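Local coordinates for protein probable thiol peroxidase (Chromobacterium violaceum, PDB 3KEB) that probably reduces peroxides as a thiol peroxidase of the redoxin family, within the thioredoxin superfamily, at residues 20-25 against 139-144; 28-33 against 120-125; 86-91 against 109-114. One frame throughout, in Å; residues are numbered along the deposited sequence. Where two conformers were deposited one is given.

Contact 1: residues 20-25 against 139-144; sequences DFPRKG and AIILAD
Phe21, which meets Ala139 and Ile141, has its CG anti to the backbone N (chi1 -178°); CE1 and CZ of its ring are the atoms that touch strand 139-143. From the strand, Ile141 holds CG1 beside its own backbone N and anti to the carbonyl carbon (chi1 -57°), and the two side chains reach toward each other tip to tip. The closest approach is Phe21 CE1 to Ala139 CB at 3.5 Å. Phe21 CZ comes within 4.1 Å of Ile141 CG1, and both aliphatic partners approach the ring obliquely. At the ring edge, near its plane, lies the carbonyl of the intervening residue, with Ile140 O 4.0 Å from Phe21 CZ. Pro22 adds a second apolar touch: its ring crosses Ile141 at about a right angle, and Pro22 CG sits 4.1 Å from Ile141 CD1. The contact is thus apolar and modest, burying 166 Å² in all. Ala139 and Ile141 point toward the loop, whereas Ile140 points away from it and packs against Ile167 of helix 164-177 and against strand 51-55. Strand 139-143 runs antiparallel between strands 51-55 and 149-154, and the loop also reaches the latter, where Pro22 O is hydrogen-bonded to Ser152 OG.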
loop_
_atom_site.group_PDB
_atom_site.type_symbol
_atom_site.label_atom_id
_atom_site.label_comp_id
_atom_site.label_asym_id
_atom_site.label_seq_id
_atom_site.Cartn_x
_atom_site.Cartn_y
_atom_site.Cartn_z
ATOM N N ASP A 20 -18.749 3.201 10.054
ATOM C CA ASP A 20 -19.170 3.072 11.452
ATOM C C ASP A 20 -17.971 2.637 12.300
ATOM O O ASP A 20 -17.543 1.491 12.283
ATOM C CB ASP A 20 -20.250 2.009 11.573
ATOM C CG ASP A 20 -21.576 2.427 10.905
ATOM O OD1 ASP A 20 -21.801 3.641 10.688
ATOM O OD2 ASP A 20 -22.406 1.535 10.643
ATOM N N PHE A 21 -17.480 3.556 13.077
ATOM C CA PHE A 21 -16.288 3.312 13.888
ATOM C C PHE A 21 -16.744 2.539 15.125
ATOM O O PHE A 21 -17.793 2.895 15.720
ATOM C CB PHE A 21 -15.681 4.657 14.264
ATOM C CG PHE A 21 -14.401 4.537 15.085
ATOM C CD1 PHE A 21 -13.299 3.984 14.550
ATOM C CD2 PHE A 21 -14.342 5.050 16.366
ATOM C CE1 PHE A 21 -12.149 3.901 15.274
ATOM C CE2 PHE A 21 -13.199 4.971 17.115
ATOM C CZ PHE A 21 -12.102 4.390 16.566
ATOM N N PRO A 22 -16.057 1.439 15.470
ATOM C CA PRO A 22 -16.479 0.654 16.659
ATOM C C PRO A 22 -16.474 1.453 17.953
ATOM O O PRO A 22 -15.618 2.343 18.164
ATOM C CB PRO A 22 -15.468 -0.483 16.730
ATOM C CG PRO A 22 -14.991 -0.627 15.321
ATOM C CD PRO A 22 -14.914 0.788 14.801
ATOM N N ARG A 23 -17.452 1.139 18.789
ATOM C CA ARG A 23 -17.672 1.839 20.058
ATOM C C ARG A 23 -17.543 0.898 21.232
ATOM O O ARG A 23 -17.641 -0.323 21.076
ATOM C CB ARG A 23 -19.070 2.449 20.099
ATOM C CG ARG A 23 -19.251 3.595 19.129
ATOM C CD ARG A 23 -20.572 4.332 19.399
ATOM N NE ARG A 23 -21.259 4.602 18.148
ATOM C CZ ARG A 23 -22.544 4.922 18.061
ATOM N NH1 ARG A 23 -23.277 5.048 19.154
ATOM N NH2 ARG A 23 -23.080 5.135 16.869
ATOM N N LYS A 24 -17.345 1.479 22.411
ATOM C CA LYS A 24 -17.301 0.739 23.662
ATOM C C LYS A 24 -18.487 -0.222 23.726
ATOM O O LYS A 24 -19.637 0.194 23.503
ATOM C CB LYS A 24 -17.366 1.722 24.855
ATOM C CG LYS A 24 -17.511 1.006 26.183
ATOM C CD LYS A 24 -16.833 1.725 27.403
ATOM C CE LYS A 24 -16.203 0.651 28.404
ATOM N NZ LYS A 24 -14.722 0.786 28.895
ATOM N N GLY A 25 -18.204 -1.481 24.042
ATOM C CA GLY A 25 -19.211 -2.509 24.172
ATOM C C GLY A 25 -19.500 -3.316 22.921
ATOM O O GLY A 25 -20.136 -4.369 23.008
ATOM N N ALA A 139 -6.631 5.979 14.161
ATOM C CA ALA A 139 -7.570 5.577 15.207
ATOM C C ALA A 139 -6.947 4.536 16.121
ATOM O O ALA A 139 -5.880 3.930 15.834
ATOM C CB ALA A 139 -8.906 5.077 14.586
ATOM N N ILE A 140 -7.521 4.437 17.301
ATOM C CA ILE A 140 -7.039 3.474 18.272
ATOM C C ILE A 140 -8.197 2.795 18.862
ATOM O O ILE A 140 -9.209 3.440 19.133
ATOM C CB ILE A 140 -6.150 4.109 19.382
ATOM C CG1 ILE A 140 -5.574 3.031 20.295
ATOM C CG2 ILE A 140 -6.911 5.186 20.241
ATOM C CD1 ILE A 140 -4.316 3.582 21.128
ATOM N N ILE A 141 -8.061 1.491 19.071
ATOM C CA ILE A 141 -9.132 0.692 19.695
ATOM C C ILE A 141 -8.555 -0.325 20.638
ATOM O O ILE A 141 -7.739 -1.150 20.248
ATOM C CB ILE A 141 -9.923 -0.109 18.644
ATOM C CG1 ILE A 141 -10.506 0.796 17.576
ATOM C CG2 ILE A 141 -11.062 -0.959 19.306
ATOM C CD1 ILE A 141 -11.138 0.034 16.402
ATOM N N LEU A 142 -8.950 -0.234 21.900
ATOM C CA LEU A 142 -8.586 -1.194 22.927
ATOM C C LEU A 142 -9.723 -2.214 23.025
ATOM O O LEU A 142 -10.891 -1.852 23.296
ATOM C CB LEU A 142 -8.432 -0.512 24.281
ATOM C CG LEU A 142 -8.239 -1.392 25.502
ATOM C CD1 LEU A 142 -6.893 -2.128 25.452
ATOM C CD2 LEU A 142 -8.464 -0.538 26.805
ATOM N N ALA A 143 -9.351 -3.488 22.858
ATOM C CA ALA A 143 -10.312 -4.626 22.942
ATOM C C ALA A 143 -9.750 -5.701 23.843
ATOM O O ALA A 143 -8.517 -5.898 23.922
ATOM C CB ALA A 143 -10.621 -5.217 21.553
ATOM N N ASP A 144 -10.630 -6.363 24.572
ATOM C CA ASP A 144 -10.208 -7.482 25.407
ATOM C C ASP A 144 -10.024 -8.779 24.607
ATOM O O ASP A 144 -10.160 -8.795 23.383
ATOM C CB ASP A 144 -11.154 -7.650 26.587
ATOM C CG ASP A 144 -12.575 -7.959 26.196
ATOM O OD1 ASP A 144 -12.810 -8.551 25.120
ATOM O OD2 ASP A 144 -13.461 -7.627 27.040
#

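Contact 2: residues 28-33 against 120-125; sequences LPSFML and HKRYGV
The Tyr123 ring carries Pro29 over one face: Pro29 CD lies 4.2 Å from the ring centroid and 29° off the normal, a CH-pi contact. Ser30 O sits at the edge of the same ring, near its plane, while Leu28 CD2 and Phe31 CD1 approach obliquely; Tyr123 also stacks with Phe119. The Phe31 ring in turn has Tyr123 OH at its edge, in plane, 3.5 Å from Phe31 CD1. Pro29 CB comes to 3.6 Å from Tyr123 CE1. Around the Arg122 guanidinium, Ser30 CA and a water lie at the edge in plane, and Pro29 CB and Ser30 OG are oblique.

Two direct hydrogen bonds join the segments. Tyr123 OH donates to Pro29 O at 2.6 Å, in the carbonyl plane and on a lone pair. Arg122 NH2 donates to Ser30 O at 2.9 Å with an N-H...O angle of 161°, the donor tilted from the carbonyl plane. The water accepts from both Ser30 N and Arg122 NH2, making a third, indirect link. Next along the chain, Gly124 closes helix 119-122 as the C-prime residue of a Schellman motif, with Val125 N bonded to His120 O at 3.0 Å and Gly124 N to Lys121 O at 3.1 Å.

Successive carbonyls of the 28-33 segment are therefore taken by the phenol of buried Tyr123 and, in the conformer given, by the guanidinium of the surface residue Arg122. The phenol bond satisfies a polar hydroxyl among apolar groups, and the cationic donor would be expected to polarise the Ser30 carbonyl.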
loop_
_atom_site.group_PDB
_atom_site.type_symbol
_atom_site.label_atom_id
_atom_site.label_comp_id
_atom_site.label_asym_id
_atom_site.label_seq_id
_atom_site.Cartn_x
_atom_site.Cartn_y
_atom_site.Cartn_z
ATOM N N LEU A 28 -15.517 -6.416 17.983
ATOM C CA LEU A 28 -14.775 -5.991 16.782
ATOM C C LEU A 28 -15.350 -6.590 15.522
ATOM O O LEU A 28 -15.712 -7.823 15.470
ATOM C CB LEU A 28 -13.294 -6.324 16.882
ATOM C CG LEU A 28 -12.414 -5.661 17.949
ATOM C CD1 LEU A 28 -11.137 -6.425 18.132
ATOM C CD2 LEU A 28 -12.153 -4.182 17.627
ATOM N N PRO A 29 -15.467 -5.757 14.473
ATOM C CA PRO A 29 -15.787 -6.343 13.154
ATOM C C PRO A 29 -14.697 -7.277 12.680
ATOM O O PRO A 29 -13.522 -7.046 12.956
ATOM C CB PRO A 29 -15.887 -5.110 12.216
ATOM C CG PRO A 29 -16.298 -3.995 13.117
ATOM C CD PRO A 29 -15.458 -4.294 14.405
ATOM N N SER A 30 -15.099 -8.335 11.972
ATOM C CA SER A 30 -14.166 -9.274 11.428
ATOM C C SER A 30 -13.324 -8.556 10.402
ATOM O O SER A 30 -13.720 -7.533 9.844
ATOM C CB SER A 30 -14.883 -10.462 10.799
ATOM O OG SER A 30 -15.633 -9.998 9.698
ATOM N N PHE A 31 -12.123 -9.047 10.195
ATOM C CA PHE A 31 -11.291 -8.540 9.112
ATOM C C PHE A 31 -10.523 -9.684 8.457
ATOM O O PHE A 31 -10.303 -10.739 9.084
ATOM C CB PHE A 31 -10.382 -7.370 9.588
ATOM C CG PHE A 31 -9.400 -7.694 10.693
ATOM C CD1 PHE A 31 -9.523 -7.049 11.942
ATOM C CD2 PHE A 31 -8.299 -8.525 10.491
ATOM C CE1 PHE A 31 -8.615 -7.281 12.944
ATOM C CE2 PHE A 31 -7.377 -8.803 11.526
ATOM C CZ PHE A 31 -7.511 -8.161 12.738
HETATM N N MSE A 32 -10.144 -9.462 7.204
HETATM C CA MSE A 32 -9.289 -10.362 6.419
HETATM C C MSE A 32 -8.173 -9.501 5.856
HETATM O O MSE A 32 -8.391 -8.854 4.836
HETATM C CB MSE A 32 -10.073 -10.928 5.232
HETATM C CG MSE A 32 -11.209 -11.850 5.617
HETATM SE SE MSE A 32 -12.265 -12.511 4.080
HETATM C CE MSE A 32 -12.477 -10.850 3.037
ATOM N N LEU A 33 -7.022 -9.446 6.519
ATOM C CA LEU A 33 -5.930 -8.582 6.138
ATOM C C LEU A 33 -4.725 -9.436 5.756
ATOM O O LEU A 33 -4.830 -10.658 5.747
ATOM C CB LEU A 33 -5.575 -7.627 7.307
ATOM C CG LEU A 33 -6.742 -6.683 7.647
ATOM C CD1 LEU A 33 -6.407 -5.880 8.878
ATOM C CD2 LEU A 33 -7.057 -5.756 6.457
ATOM N N HIS A 120 -11.655 -0.575 5.525
ATOM C CA HIS A 120 -11.776 0.848 5.885
ATOM C C HIS A 120 -13.215 1.263 6.234
ATOM O O HIS A 120 -13.459 1.881 7.243
ATOM C CB HIS A 120 -11.285 1.772 4.766
ATOM C CG HIS A 120 -9.860 1.605 4.328
ATOM N ND1 HIS A 120 -9.262 0.397 4.048
ATOM C CD2 HIS A 120 -8.954 2.552 3.968
ATOM C CE1 HIS A 120 -8.014 0.609 3.655
ATOM N NE2 HIS A 120 -7.822 1.912 3.571
ATOM N N LYS A 121 -14.194 0.920 5.412
ATOM C CA LYS A 121 -15.520 1.362 5.726
ATOM C C LYS A 121 -16.036 0.625 6.956
ATOM O O LYS A 121 -16.683 1.224 7.821
ATOM C CB LYS A 121 -16.437 1.166 4.532
ATOM C CG LYS A 121 -17.817 1.768 4.753
ATOM C CD LYS A 121 -18.431 2.245 3.411
ATOM C CE LYS A 121 -19.787 2.906 3.652
ATOM N NZ LYS A 121 -20.533 3.149 2.371
ATOM N N ARG A 122 -15.720 -0.673 7.060
ATOM C CA ARG A 122 -16.218 -1.530 8.121
ATOM C C ARG A 122 -15.710 -1.093 9.495
ATOM O O ARG A 122 -16.340 -1.389 10.486
ATOM C CB ARG A 122 -15.847 -3.027 7.853
ATOM C CG ARG A 122 -16.670 -3.713 6.687
ATOM C CD ARG A 122 -16.222 -5.186 6.262
ATOM N NE ARG A 122 -15.972 -6.112 7.366
ATOM C CZ ARG A 122 -16.900 -6.655 8.162
ATOM N NH1 ARG A 122 -18.200 -6.411 7.988
ATOM N NH2 ARG A 122 -16.525 -7.473 9.127
ATOM N N TYR A 123 -14.532 -0.431 9.542
ATOM C CA TYR A 123 -13.922 0.066 10.791
ATOM C C TYR A 123 -14.076 1.594 10.943
ATOM O O TYR A 123 -13.576 2.167 11.898
ATOM C CB TYR A 123 -12.450 -0.324 10.889
ATOM C CG TYR A 123 -12.265 -1.635 11.653
ATOM C CD1 TYR A 123 -12.640 -2.826 11.101
ATOM C CD2 TYR A 123 -11.753 -1.649 12.954
ATOM C CE1 TYR A 123 -12.528 -4.020 11.780
ATOM C CE2 TYR A 123 -11.591 -2.860 13.638
ATOM C CZ TYR A 123 -11.992 -4.032 13.060
ATOM O OH TYR A 123 -11.871 -5.232 13.729
ATOM N N GLY A 124 -14.823 2.223 10.036
ATOM C CA GLY A 124 -15.056 3.692 10.114
ATOM C C GLY A 124 -13.822 4.575 9.988
ATOM O O GLY A 124 -13.687 5.607 10.685
ATOM N N VAL A 125 -12.920 4.177 9.093
ATOM C CA VAL A 125 -11.650 4.899 8.931
ATOM C C VAL A 125 -11.379 5.216 7.471
ATOM O O VAL A 125 -10.239 5.531 7.107
ATOM C CB VAL A 125 -10.473 4.150 9.617
ATOM C CG1 VAL A 125 -10.606 4.106 11.185
ATOM C CG2 VAL A 125 -10.228 2.712 9.068
HETATM O O HOH W 1 -18.096 -8.564 11.369
#

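Contact 3: residues 86-91 against 109-114; sequences IVITVD and ALLSTL
Val87 and Leu111 lie at the middle of a backbone pairing in which strand segments 86-89 and 109-112 run parallel, their axes at 23°. Four main-chain hydrogen bonds alternate across it: Val87 N to Ala109 O, Leu111 N to Val87 O (2.8 Å), Thr89 N to Leu111 O, and Thr113 N to Thr89 O. CA-H...O contacts supplement them, as from Ile88 CA to Leu111 O at 3.3 Å.

Apolar packing falls on both faces of the sheet. On the face of Ile86, Ile88 and Leu111, Ile86 CG2 meets Leu111 CD1 at 3.6 Å. On the other, Val87 and Leu110 lie side by side, Val87 CB 3.9 Å from Leu110 CD2. Just past strand 109-112, Thr113 CG2 touches Ile88 CG2 at 3.6 Å, those side chains crossing at about a right angle.

Side-chain polar bonds gather at the C-terminal ends. Ser112 OG, anti to its backbone N (chi1 168°), donates to Asp91 O at 2.7 Å and accepts from Leu114 N in an ST turn. Thr89 OG1 forms another ST turn with Asp91 N and donates to Asp91 OD2 at 2.7 Å. Asp91 OD1 also bonds Ser92 OG of the second subunit.

With helix 93-103 between the strands, this is a beta-alpha-beta crossover, by which strand 109-112 extends the thioredoxin-like sheet beside 84-89, as in peroxiredoxins.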
loop_
_atom_site.group_PDB
_atom_site.type_symbol
_atom_site.label_atom_id
_atom_site.label_comp_id
_atom_site.label_asym_id
_atom_site.label_seq_id
_atom_site.Cartn_x
_atom_site.Cartn_y
_atom_site.Cartn_z
ATOM N N ILE A 86 -1.537 -4.163 17.341
ATOM C CA ILE A 86 -1.858 -4.519 15.947
ATOM C C ILE A 86 -1.988 -3.191 15.133
ATOM O O ILE A 86 -2.921 -2.400 15.347
ATOM C CB ILE A 86 -3.169 -5.315 15.820
ATOM C CG1 ILE A 86 -3.080 -6.618 16.651
ATOM C CG2 ILE A 86 -3.432 -5.645 14.362
ATOM C CD1 ILE A 86 -4.428 -7.349 16.810
ATOM N N VAL A 87 -1.023 -2.958 14.247
ATOM C CA VAL A 87 -0.979 -1.761 13.415
ATOM C C VAL A 87 -1.539 -2.135 12.047
ATOM O O VAL A 87 -1.118 -3.130 11.444
ATOM C CB VAL A 87 0.450 -1.225 13.284
ATOM C CG1 VAL A 87 0.544 -0.088 12.233
ATOM C CG2 VAL A 87 0.977 -0.751 14.648
ATOM N N ILE A 88 -2.485 -1.333 11.549
ATOM C CA ILE A 88 -3.132 -1.570 10.278
ATOM C C ILE A 88 -2.960 -0.318 9.422
ATOM O O ILE A 88 -3.232 0.811 9.900
ATOM C CB ILE A 88 -4.635 -1.913 10.412
ATOM C CG1 ILE A 88 -4.792 -3.141 11.340
ATOM C CG2 ILE A 88 -5.290 -2.145 9.002
ATOM C CD1 ILE A 88 -6.229 -3.496 11.722
ATOM N N THR A 89 -2.515 -0.516 8.172
ATOM C CA THR A 89 -2.395 0.584 7.253
ATOM C C THR A 89 -2.620 0.166 5.815
ATOM O O THR A 89 -2.745 -1.015 5.498
ATOM C CB THR A 89 -1.015 1.301 7.297
ATOM O OG1 THR A 89 -0.063 0.522 6.586
ATOM C CG2 THR A 89 -0.436 1.521 8.727
ATOM N N VAL A 90 -2.589 1.148 4.935
ATOM C CA VAL A 90 -2.694 0.942 3.505
ATOM C C VAL A 90 -1.394 0.557 2.834
ATOM O O VAL A 90 -1.375 0.248 1.632
ATOM C CB VAL A 90 -3.302 2.213 2.795
ATOM C CG1 VAL A 90 -2.239 3.277 2.486
ATOM C CG2 VAL A 90 -4.039 1.795 1.542
ATOM N N ASP A 91 -0.312 0.574 3.597
ATOM C CA ASP A 91 0.987 0.206 3.058
ATOM C C ASP A 91 0.979 -1.210 2.517
ATOM O O ASP A 91 0.224 -2.077 3.010
ATOM C CB ASP A 91 2.067 0.297 4.125
ATOM C CG ASP A 91 2.229 1.667 4.655
ATOM O OD1 ASP A 91 2.397 2.606 3.830
ATOM O OD2 ASP A 91 2.243 1.828 5.913
ATOM N N ALA A 109 2.286 -6.487 15.362
ATOM C CA ALA A 109 1.765 -6.982 14.115
ATOM C C ALA A 109 1.621 -5.793 13.192
ATOM O O ALA A 109 1.178 -4.733 13.623
ATOM C CB ALA A 109 0.437 -7.655 14.325
ATOM N N LEU A 110 1.967 -6.003 11.912
ATOM C CA LEU A 110 1.843 -5.011 10.845
ATOM C C LEU A 110 0.991 -5.594 9.732
ATOM O O LEU A 110 1.391 -6.590 9.064
ATOM C CB LEU A 110 3.264 -4.693 10.348
ATOM C CG LEU A 110 4.226 -4.081 11.360
ATOM C CD1 LEU A 110 5.623 -4.012 10.795
ATOM C CD2 LEU A 110 3.769 -2.651 11.757
ATOM N N LEU A 111 -0.195 -5.027 9.556
ATOM C CA LEU A 111 -1.189 -5.555 8.633
ATOM C C LEU A 111 -1.527 -4.517 7.595
ATOM O O LEU A 111 -1.704 -3.346 7.917
ATOM C CB LEU A 111 -2.467 -5.934 9.378
ATOM C CG LEU A 111 -2.265 -6.812 10.629
ATOM C CD1 LEU A 111 -3.667 -7.239 11.147
ATOM C CD2 LEU A 111 -1.377 -8.049 10.372
ATOM N N SER A 112 -1.687 -5.000 6.368
ATOM C CA SER A 112 -1.982 -4.214 5.209
ATOM C C SER A 112 -3.417 -4.473 4.775
ATOM O O SER A 112 -3.926 -5.623 4.848
ATOM C CB SER A 112 -1.068 -4.627 4.076
ATOM O OG SER A 112 -1.510 -4.086 2.859
ATOM N N THR A 113 -4.056 -3.419 4.305
ATOM C CA THR A 113 -5.408 -3.531 3.796
ATOM C C THR A 113 -5.454 -3.882 2.321
ATOM O O THR A 113 -6.549 -3.857 1.698
ATOM C CB THR A 113 -6.188 -2.255 4.000
ATOM O OG1 THR A 113 -5.563 -1.182 3.305
ATOM C CG2 THR A 113 -6.253 -1.884 5.513
ATOM N N LEU A 114 -4.323 -4.233 1.719
ATOM C CA LEU A 114 -4.414 -4.492 0.264
ATOM C C LEU A 114 -5.332 -5.689 -0.085
ATOM O O LEU A 114 -5.972 -5.641 -1.085
ATOM C CB LEU A 114 -3.041 -4.567 -0.427
ATOM C CG LEU A 114 -2.489 -5.926 -0.663
ATOM C CD1 LEU A 114 -1.165 -5.957 -1.442
ATOM C CD2 LEU A 114 -2.342 -6.498 0.731
#

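Contacts 1 and 2 adjoin, their centres 11 Å apart: Phe21 CD1 lies 3.2 Å from Tyr123 O, and Leu28 CD2 packs 3.8 Å from Ile141 CG2. The 28-33 segment thus lies against strand 139-143 as well as the helix end. Contact 2 meets contact 3 through Leu33, whose CD1 is 3.8 Å from Leu111 CD1, strands 32-35 and 109-112 being sheet neighbours; Leu33 CD1 also comes to 3.7 Å from Ile88 CD1. Contacts 1 and 3 do not touch; their nearest atoms are about 7 Å apart and their centres about 17 Å, on opposite sides of the chain's centre. All three reach the same mixed sheet, and contact 2 touches both of the others.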